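Local coordinates for lectin-related NK cell receptor LY49L1 (Mus musculus, PDB 3G8K), which serves as a natural killer cell receptor of the Ly49 family, which recognises MHC class I, and is represented here by its C-type lectin-like domain, at residues D49-L54 with M101-T106; G30-C35 with A77-G82; L56-D61 with I118-K123. The protein carries 1 engineered substitution. All coordinates share one frame; numbering follows the deposited sequence.

Contact 1 (D49-L54 with M101-T106)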
loop_
_atom_site.group_PDB
_atom_site.type_symbol
_atom_site.label_atom_id
_atom_site.label_comp_id
_atom_site.label_asym_id
_atom_site.label_seq_id
_atom_site.Cartn_x
_atom_site.Cartn_y
_atom_site.Cartn_z
ATOM N N ASP A 49 9.008 13.935 -3.392
ATOM C CA ASP A 49 9.166 12.469 -3.577
ATOM C C ASP A 49 8.089 11.697 -2.844
ATOM O O ASP A 49 7.482 10.750 -3.392
ATOM C CB ASP A 49 10.545 12.000 -3.072
ATOM C CG ASP A 49 10.879 10.540 -3.442
ATOM O OD1 ASP A 49 11.033 10.264 -4.662
ATOM O OD2 ASP A 49 11.043 9.665 -2.527
ATOM N N GLU A 50 7.850 12.110 -1.604
ATOM C CA GLU A 50 6.882 11.423 -0.726
ATOM C C GLU A 50 5.428 11.636 -1.166
ATOM O O GLU A 50 4.697 10.700 -1.387
ATOM C CB GLU A 50 7.135 11.801 0.738
ATOM C CG GLU A 50 6.158 11.148 1.679
ATOM C CD GLU A 50 6.337 11.634 3.090
ATOM O OE1 GLU A 50 5.706 11.079 3.990
ATOM O OE2 GLU A 50 7.131 12.559 3.284
ATOM N N LEU A 51 5.066 12.892 -1.376
ATOM C CA LEU A 51 3.867 13.254 -2.083
ATOM C C LEU A 51 3.605 12.479 -3.392
ATOM O O LEU A 51 2.465 12.020 -3.604
ATOM C CB LEU A 51 3.812 14.763 -2.353
ATOM C CG LEU A 51 2.437 15.237 -2.873
ATOM C CD1 LEU A 51 1.200 15.002 -1.961
ATOM C CD2 LEU A 51 2.572 16.620 -3.316
ATOM N N LYS A 52 4.618 12.374 -4.277
ATOM C CA LYS A 52 4.489 11.556 -5.525
ATOM C C LYS A 52 4.053 10.140 -5.256
ATOM O O LYS A 52 3.064 9.646 -5.848
ATOM C CB LYS A 52 5.785 11.570 -6.309
ATOM C CG LYS A 52 5.956 12.839 -7.134
ATOM C CD LYS A 52 7.468 13.009 -7.527
ATOM C CE LYS A 52 7.648 14.055 -8.663
ATOM N NZ LYS A 52 7.065 15.369 -8.227
ATOM N N PHE A 53 4.739 9.484 -4.323
ATOM C CA PHE A 53 4.372 8.158 -3.890
ATOM C C PHE A 53 2.953 8.042 -3.289
ATOM O O PHE A 53 2.174 7.150 -3.675
ATOM C CB PHE A 53 5.407 7.587 -2.921
ATOM C CG PHE A 53 4.808 6.547 -1.994
ATOM C CD1 PHE A 53 4.526 5.247 -2.480
ATOM C CD2 PHE A 53 4.480 6.870 -0.655
ATOM C CE1 PHE A 53 3.925 4.277 -1.661
ATOM C CE2 PHE A 53 3.859 5.919 0.166
ATOM C CZ PHE A 53 3.595 4.599 -0.328
ATOM N N LEU A 54 2.573 8.921 -2.364
ATOM C CA LEU A 54 1.251 8.741 -1.770
ATOM C C LEU A 54 0.161 8.864 -2.805
ATOM O O LEU A 54 -0.797 8.127 -2.753
ATOM C CB LEU A 54 0.990 9.668 -0.582
ATOM C CG LEU A 54 1.666 9.263 0.726
ATOM C CD1 LEU A 54 1.966 10.571 1.520
ATOM C CD2 LEU A 54 0.757 8.290 1.462
ATOM N N MET A 101 -5.773 20.968 5.222
ATOM C CA MET A 101 -5.393 20.327 3.965
ATOM C C MET A 101 -5.827 18.810 3.889
ATOM O O MET A 101 -5.813 18.095 4.880
ATOM C CB MET A 101 -3.901 20.649 3.658
ATOM C CG MET A 101 -3.421 20.608 2.194
ATOM S SD MET A 101 -4.037 21.951 1.276
ATOM C CE MET A 101 -2.866 23.242 1.698
ATOM N N LEU A 102 -6.296 18.393 2.728
ATOM C CA LEU A 102 -6.451 17.018 2.351
ATOM C C LEU A 102 -5.468 16.673 1.251
ATOM O O LEU A 102 -5.121 17.531 0.455
ATOM C CB LEU A 102 -7.775 16.753 1.635
ATOM C CG LEU A 102 -9.069 17.169 2.212
ATOM C CD1 LEU A 102 -9.895 17.491 0.983
ATOM C CD2 LEU A 102 -9.564 15.858 2.874
ATOM N N LEU A 103 -5.136 15.392 1.257
ATOM C CA LEU A 103 -4.552 14.606 0.181
ATOM C C LEU A 103 -5.636 13.896 -0.654
ATOM O O LEU A 103 -6.486 13.153 -0.104
ATOM C CB LEU A 103 -3.679 13.495 0.819
ATOM C CG LEU A 103 -2.790 12.586 -0.089
ATOM C CD1 LEU A 103 -2.140 13.421 -1.241
ATOM C CD2 LEU A 103 -1.737 11.829 0.749
ATOM N N SER A 104 -5.599 14.105 -1.970
ATOM C CA SER A 104 -6.250 13.178 -2.942
ATOM C C SER A 104 -5.194 12.640 -3.905
ATOM O O SER A 104 -4.058 13.152 -3.932
ATOM C CB SER A 104 -7.414 13.859 -3.689
ATOM O OG SER A 104 -7.038 14.940 -4.507
ATOM N N LYS A 105 -5.536 11.614 -4.684
ATOM C CA LYS A 105 -4.675 11.184 -5.801
ATOM C C LYS A 105 -4.223 12.275 -6.754
ATOM O O LYS A 105 -3.162 12.185 -7.419
ATOM C CB LYS A 105 -5.377 10.097 -6.621
ATOM C CG LYS A 105 -5.816 8.915 -5.763
ATOM C CD LYS A 105 -6.002 7.738 -6.638
ATOM C CE LYS A 105 -4.698 7.283 -7.180
ATOM N NZ LYS A 105 -3.878 6.586 -6.152
ATOM N N THR A 106 -5.008 13.330 -6.842
ATOM C CA THR A 106 -4.671 14.331 -7.827
ATOM C C THR A 106 -3.816 15.523 -7.287
ATOM O O THR A 106 -2.950 16.025 -8.020
ATOM C CB THR A 106 -5.905 14.648 -8.776
ATOM O OG1 THR A 106 -5.918 16.011 -9.179
ATOM C CG2 THR A 106 -7.266 14.343 -8.108
#
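Leu103 reaches from its strand to helix 48-57 and divides its two methyl groups between Leu51 and Leu54. Its CD1 meets CD1 of Leu51 at 3.8 Å, methyl against methyl. These two leucines run past each other in opposite directions. The other branch, CD2 of Leu103, rests on CB of Leu54 at 3.7 Å. CD2 of Leu103 is also 4.0 Å from CD1 of Leu54, and these two side chains cross at about a right angle. With chi1 of -173°, CG of Leu103 is anti to the backbone N, which extends the fork outward to the helix. Leu51 and Leu54 are one short turn apart, and each takes one prong. The contact packs the second helix of the domain against the sheet.

The next shell is partly apolar: Leu108 touches both Leu51 and Leu103, Ile65 lies against Leu103, and Leu43 lies against Leu54. Glu50 holds the helix on another side, through a salt bridge with Lys17 and a hydrogen bond with Tyr19. Just after the strand, Lys105 sends its ammonium group to backbone carbonyls near the C-terminal end of the helix, where its positive charge probably suits the negative pole.

No hydrogen bond crosses between 49-54 and 101-106. The polar grips lie around the three leucines, not among them. Their contact therefore depends on the fit of the methyl groups and on hydrophobic burial.

Contact 2 (G30-C35 with A77-G82)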
loop_
_atom_site.group_PDB
_atom_site.type_symbol
_atom_site.label_atom_id
_atom_site.label_comp_id
_atom_site.label_asym_id
_atom_site.label_seq_id
_atom_site.Cartn_x
_atom_site.Cartn_y
_atom_site.Cartn_z
ATOM N N GLY A 30 -10.884 15.822 14.823
ATOM C CA GLY A 30 -11.124 14.528 15.316
ATOM C C GLY A 30 -10.185 13.459 14.840
ATOM O O GLY A 30 -10.059 12.440 15.507
ATOM N N CYS A 31 -9.576 13.687 13.662
ATOM C CA CYS A 31 -8.594 12.847 13.026
ATOM C C CYS A 31 -7.267 13.102 13.699
ATOM O O CYS A 31 -6.446 12.205 13.872
ATOM C CB CYS A 31 -8.437 13.224 11.513
ATOM S SG CYS A 31 -9.531 12.421 10.382
ATOM N N LYS A 32 -7.010 14.358 13.961
ATOM C CA LYS A 32 -5.768 14.724 14.607
ATOM C C LYS A 32 -5.751 14.009 15.956
ATOM O O LYS A 32 -4.761 13.314 16.295
ATOM C CB LYS A 32 -5.643 16.229 14.745
ATOM C CG LYS A 32 -4.296 16.598 15.219
ATOM C CD LYS A 32 -4.327 17.622 16.293
ATOM C CE LYS A 32 -2.939 18.226 16.297
ATOM N NZ LYS A 32 -2.629 18.987 17.498
ATOM N N GLN A 33 -6.855 14.115 16.696
ATOM C CA GLN A 33 -6.881 13.407 17.948
ATOM C C GLN A 33 -6.942 11.867 17.906
ATOM O O GLN A 33 -6.359 11.223 18.755
ATOM C CB GLN A 33 -7.857 14.053 18.945
ATOM C CG GLN A 33 -7.104 15.108 19.854
ATOM C CD GLN A 33 -7.063 14.752 21.354
ATOM O OE1 GLN A 33 -7.454 13.641 21.768
ATOM N NE2 GLN A 33 -6.626 15.718 22.182
ATOM N N THR A 34 -7.602 11.284 16.908
ATOM C CA THR A 34 -7.573 9.825 16.691
ATOM C C THR A 34 -6.177 9.311 16.319
ATOM O O THR A 34 -5.696 8.360 16.897
ATOM C CB THR A 34 -8.559 9.401 15.634
ATOM O OG1 THR A 34 -9.868 9.796 16.055
ATOM C CG2 THR A 34 -8.536 7.899 15.414
ATOM N N CYS A 35 -5.484 9.946 15.386
ATOM C CA CYS A 35 -4.102 9.541 15.163
ATOM C C CYS A 35 -3.374 9.503 16.522
ATOM O O CYS A 35 -2.671 8.543 16.840
ATOM C CB CYS A 35 -3.419 10.474 14.147
ATOM S SG CYS A 35 -4.177 10.313 12.482
ATOM N N ALA A 77 0.770 25.486 8.186
ATOM C CA ALA A 77 1.759 24.882 9.052
ATOM C C ALA A 77 1.493 23.415 9.368
ATOM O O ALA A 77 0.335 23.032 9.606
ATOM C CB ALA A 77 1.955 25.697 10.325
ATOM N N TRP A 78 2.546 22.582 9.305
ATOM C CA TRP A 78 2.417 21.145 9.684
ATOM C C TRP A 78 2.155 21.089 11.204
ATOM O O TRP A 78 2.666 21.909 11.951
ATOM C CB TRP A 78 3.668 20.333 9.227
ATOM C CG TRP A 78 3.831 20.309 7.647
ATOM C CD1 TRP A 78 4.720 21.062 6.881
ATOM C CD2 TRP A 78 3.077 19.511 6.724
ATOM N NE1 TRP A 78 4.514 20.811 5.535
ATOM C CE2 TRP A 78 3.521 19.825 5.425
ATOM C CE3 TRP A 78 2.014 18.557 6.892
ATOM C CZ2 TRP A 78 2.979 19.215 4.275
ATOM C CZ3 TRP A 78 1.491 17.966 5.726
ATOM C CH2 TRP A 78 1.962 18.288 4.459
ATOM N N ILE A 79 1.308 20.191 11.678
ATOM C CA ILE A 79 1.051 20.124 13.130
ATOM C C ILE A 79 2.312 19.951 14.005
ATOM O O ILE A 79 3.340 19.368 13.579
ATOM C CB ILE A 79 -0.082 19.103 13.532
ATOM C CG1 ILE A 79 0.219 17.691 13.055
ATOM C CG2 ILE A 79 -1.437 19.599 13.039
ATOM C CD1 ILE A 79 -0.784 16.678 13.553
ATOM N N ASN A 80 2.235 20.524 15.202
ATOM C CA ASN A 80 3.308 20.529 16.190
ATOM C C ASN A 80 4.603 21.094 15.640
ATOM O O ASN A 80 5.689 20.548 15.893
ATOM C CB ASN A 80 3.532 19.133 16.804
ATOM C CG ASN A 80 2.225 18.496 17.342
ATOM O OD1 ASN A 80 1.223 19.171 17.685
ATOM N ND2 ASN A 80 2.250 17.174 17.429
ATOM N N ASN A 81 4.488 22.177 14.886
ATOM C CA ASN A 81 5.660 22.836 14.302
ATOM C C ASN A 81 6.523 21.885 13.481
ATOM O O ASN A 81 7.757 21.976 13.550
ATOM C CB ASN A 81 6.540 23.415 15.438
ATOM C CG ASN A 81 5.751 24.296 16.401
ATOM O OD1 ASN A 81 5.527 23.938 17.595
ATOM N ND2 ASN A 81 5.282 25.432 15.882
ATOM N N GLY A 82 5.918 20.954 12.743
ATOM C CA GLY A 82 6.670 19.816 12.162
ATOM C C GLY A 82 7.447 20.352 10.981
ATOM O O GLY A 82 6.896 21.109 10.226
#
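Lys32 lays its aliphatic chain alongside Ile79, and the two side chains run in opposite directions. CE of Lys32 is 3.8 Å from CD1 of Ile79 and equally 3.8 Å from CG2 of Ile79. It therefore sits against both branches of the isoleucine. CG of Lys32 adds a second touch on the same CD1 of Ile79, at 3.9 Å. The lysine chain starts with CG anti to the backbone N and bends at chi2 (-135°), which brings CG and CE, rather than CD, against the isoleucine. This apolar touch carries most of the contact, which buries 116 Å² in all. Leu42 touches both residues, and Trp28 of the same helix also touches Ile79.

Polar contact across the pair is slight. NZ of Lys32 ends 3.9 Å from OD1 of Asn80, too long for a hydrogen bond. Any attraction between the ammonium group and the amide oxygen is probably weak, since Asn80 is exposed. No hydrogen bond joins the two segments.

Covalent links anchor the helix on another side, where disulfides join Cys31 to Cys119 and Cys35 to Cys121. The other segment is tied to strand 62-70 by backbone bonds of Ala77 with Ser68 and Ile79 with Gly66. Contact 2 thus packs the first helix against the turn that leaves strand 75-78. A first helix joined by disulfide to the last strand is a hallmark of the C-type lectin-like fold.

Contact 3 (L56-D61 with I118-K123)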
loop_
_atom_site.group_PDB
_atom_site.type_symbol
_atom_site.label_atom_id
_atom_site.label_comp_id
_atom_site.label_asym_id
_atom_site.label_seq_id
_atom_site.Cartn_x
_atom_site.Cartn_y
_atom_site.Cartn_z
ATOM N N LEU A 56 0.324 8.155 -5.920
ATOM C CA LEU A 56 0.456 6.838 -6.576
ATOM C C LEU A 56 -0.240 5.664 -5.815
ATOM O O LEU A 56 -1.144 4.972 -6.352
ATOM C CB LEU A 56 1.936 6.603 -6.701
ATOM C CG LEU A 56 2.683 6.054 -7.899
ATOM C CD1 LEU A 56 2.876 4.543 -7.643
ATOM C CD2 LEU A 56 2.021 6.444 -9.289
ATOM N N LEU A 57 0.109 5.504 -4.537
ATOM C CA LEU A 57 -0.325 4.390 -3.714
ATOM C C LEU A 57 -1.615 4.443 -2.931
ATOM O O LEU A 57 -2.137 3.381 -2.635
ATOM C CB LEU A 57 0.774 4.028 -2.732
ATOM C CG LEU A 57 1.444 2.674 -2.966
ATOM C CD1 LEU A 57 0.389 1.549 -3.390
ATOM C CD2 LEU A 57 2.610 2.771 -4.002
ATOM N N VAL A 58 -2.118 5.617 -2.517
ATOM C CA VAL A 58 -3.366 5.654 -1.697
ATOM C C VAL A 58 -4.586 5.196 -2.514
ATOM O O VAL A 58 -4.654 5.543 -3.683
ATOM C CB VAL A 58 -3.633 7.064 -1.100
ATOM C CG1 VAL A 58 -2.668 7.377 -0.034
ATOM C CG2 VAL A 58 -3.673 8.199 -2.181
ATOM N N PRO A 59 -5.564 4.418 -1.926
ATOM C CA PRO A 59 -6.819 4.222 -2.644
ATOM C C PRO A 59 -7.484 5.544 -2.979
ATOM O O PRO A 59 -7.298 6.486 -2.244
ATOM C CB PRO A 59 -7.691 3.458 -1.628
ATOM C CG PRO A 59 -6.769 2.763 -0.783
ATOM C CD PRO A 59 -5.552 3.671 -0.660
ATOM N N SER A 60 -8.233 5.631 -4.081
ATOM C CA SER A 60 -8.811 6.910 -4.548
ATOM C C SER A 60 -9.812 7.445 -3.546
ATOM O O SER A 60 -10.872 6.838 -3.350
ATOM C CB SER A 60 -9.525 6.744 -5.915
ATOM O OG SER A 60 -10.320 7.884 -6.213
ATOM N N ASP A 61 -9.487 8.563 -2.904
ATOM C CA ASP A 61 -10.382 9.187 -1.951
ATOM C C ASP A 61 -9.661 10.412 -1.522
ATOM O O ASP A 61 -8.598 10.752 -2.108
ATOM C CB ASP A 61 -10.796 8.261 -0.755
ATOM C CG ASP A 61 -12.183 8.572 -0.230
ATOM O OD1 ASP A 61 -12.673 9.678 -0.570
ATOM O OD2 ASP A 61 -12.829 7.741 0.487
ATOM N N ILE A 118 -11.387 10.621 5.412
ATOM C CA ILE A 118 -10.524 9.549 5.941
ATOM C C ILE A 118 -9.289 10.186 6.585
ATOM O O ILE A 118 -8.675 11.013 5.982
ATOM C CB ILE A 118 -10.136 8.514 4.878
ATOM C CG1 ILE A 118 -11.387 7.795 4.280
ATOM C CG2 ILE A 118 -9.185 7.386 5.475
ATOM C CD1 ILE A 118 -12.256 7.156 5.362
ATOM N N CYS A 119 -8.946 9.784 7.802
ATOM C CA CYS A 119 -7.634 10.152 8.415
ATOM C C CYS A 119 -6.498 9.278 7.904
ATOM O O CYS A 119 -6.562 8.050 7.918
ATOM C CB CYS A 119 -7.673 10.114 9.976
ATOM S SG CYS A 119 -9.296 10.448 10.736
ATOM N N ILE A 120 -5.442 9.917 7.399
ATOM C CA ILE A 120 -4.228 9.163 7.226
ATOM C C ILE A 120 -3.243 9.662 8.299
ATOM O O ILE A 120 -2.915 10.892 8.365
ATOM C CB ILE A 120 -3.673 9.184 5.804
ATOM C CG1 ILE A 120 -2.375 8.400 5.714
ATOM C CG2 ILE A 120 -3.423 10.622 5.301
ATOM C CD1 ILE A 120 -1.846 8.373 4.261
ATOM N N CYS A 121 -2.880 8.709 9.177
ATOM C CA CYS A 121 -1.896 8.875 10.256
ATOM C C CYS A 121 -0.501 8.389 9.844
ATOM O O CYS A 121 -0.362 7.330 9.318
ATOM C CB CYS A 121 -2.315 8.052 11.437
ATOM S SG CYS A 121 -4.038 8.348 11.956
ATOM N N GLY A 122 0.551 9.151 10.045
ATOM C CA GLY A 122 1.871 8.562 9.803
ATOM C C GLY A 122 2.639 8.289 11.095
ATOM O O GLY A 122 2.391 8.917 12.129
ATOM N N LYS A 123 3.570 7.353 11.020
ATOM C CA LYS A 123 4.540 7.010 12.058
ATOM C C LYS A 123 5.828 6.498 11.391
ATOM O O LYS A 123 5.810 5.558 10.630
ATOM C CB LYS A 123 4.014 5.979 13.064
ATOM C CG LYS A 123 4.909 5.822 14.367
ATOM C CD LYS A 123 4.353 4.682 15.242
ATOM C CE LYS A 123 5.166 4.380 16.488
ATOM N NZ LYS A 123 4.705 3.039 17.027
HETATM O O HOH W 1 -13.219 10.690 2.655
#
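Asp61 meets Ile118 at about a right angle, with a water alongside. Its CB points toward the strand and leads the carboxylate there. CG then splits the group into two oxygens with different neighbours. OD2 of Asp61 comes to the aliphatic chain of Ile118, 4.1 Å from CG1. This is plain van der Waals contact. OD1 of Asp61 accepts a weak hydrogen bond from the water, 3.4 Å from the water oxygen. That water in turn accepts a weak bond from N of Ile118 at 3.3 Å. The bridge joins the carboxylate to the first backbone N-H of the strand segment.

Further in, CG1 of Val58 meets CD1 of Ile120 at 4.5 Å, a loose apolar touch. Ile120 is fully extended, with chi1 and chi2 both 178°, which carries CD1 out toward Val58. Tyr63 touches Val58, Ile118 and Ile120, and so contacts both segments. Pro59 and Leu57 pack on Leu57 and Pro59 of the second subunit.

The residues after helix 48-57 thus touch strand 118-124 at two points. This last strand runs parallel to strand 62-70 and is joined to the first helix through Cys119 and Cys121, as in C-type lectin-like domains.

Overall arrangement
Contacts 1 and 3 are neighbours, with centres about 8 Å apart. Both use helix 48-57. Lys105 of contact 1 joins them: its NZ is 2.8 Å from O of Val58, a probable hydrogen bond. Contact 2 lies about 17 Å from contact 1 and about 15 Å from contact 3, centre to centre. It does not touch contact 1, and their nearest atoms are about 6 Å apart. The two disulfides of the first helix link it to contact 3. All three contacts reach the same sheet; contact 2 lies across the chain's centre from the other two. Contacts 1 and 3 also touch the second subunit, whereas contact 2 does not.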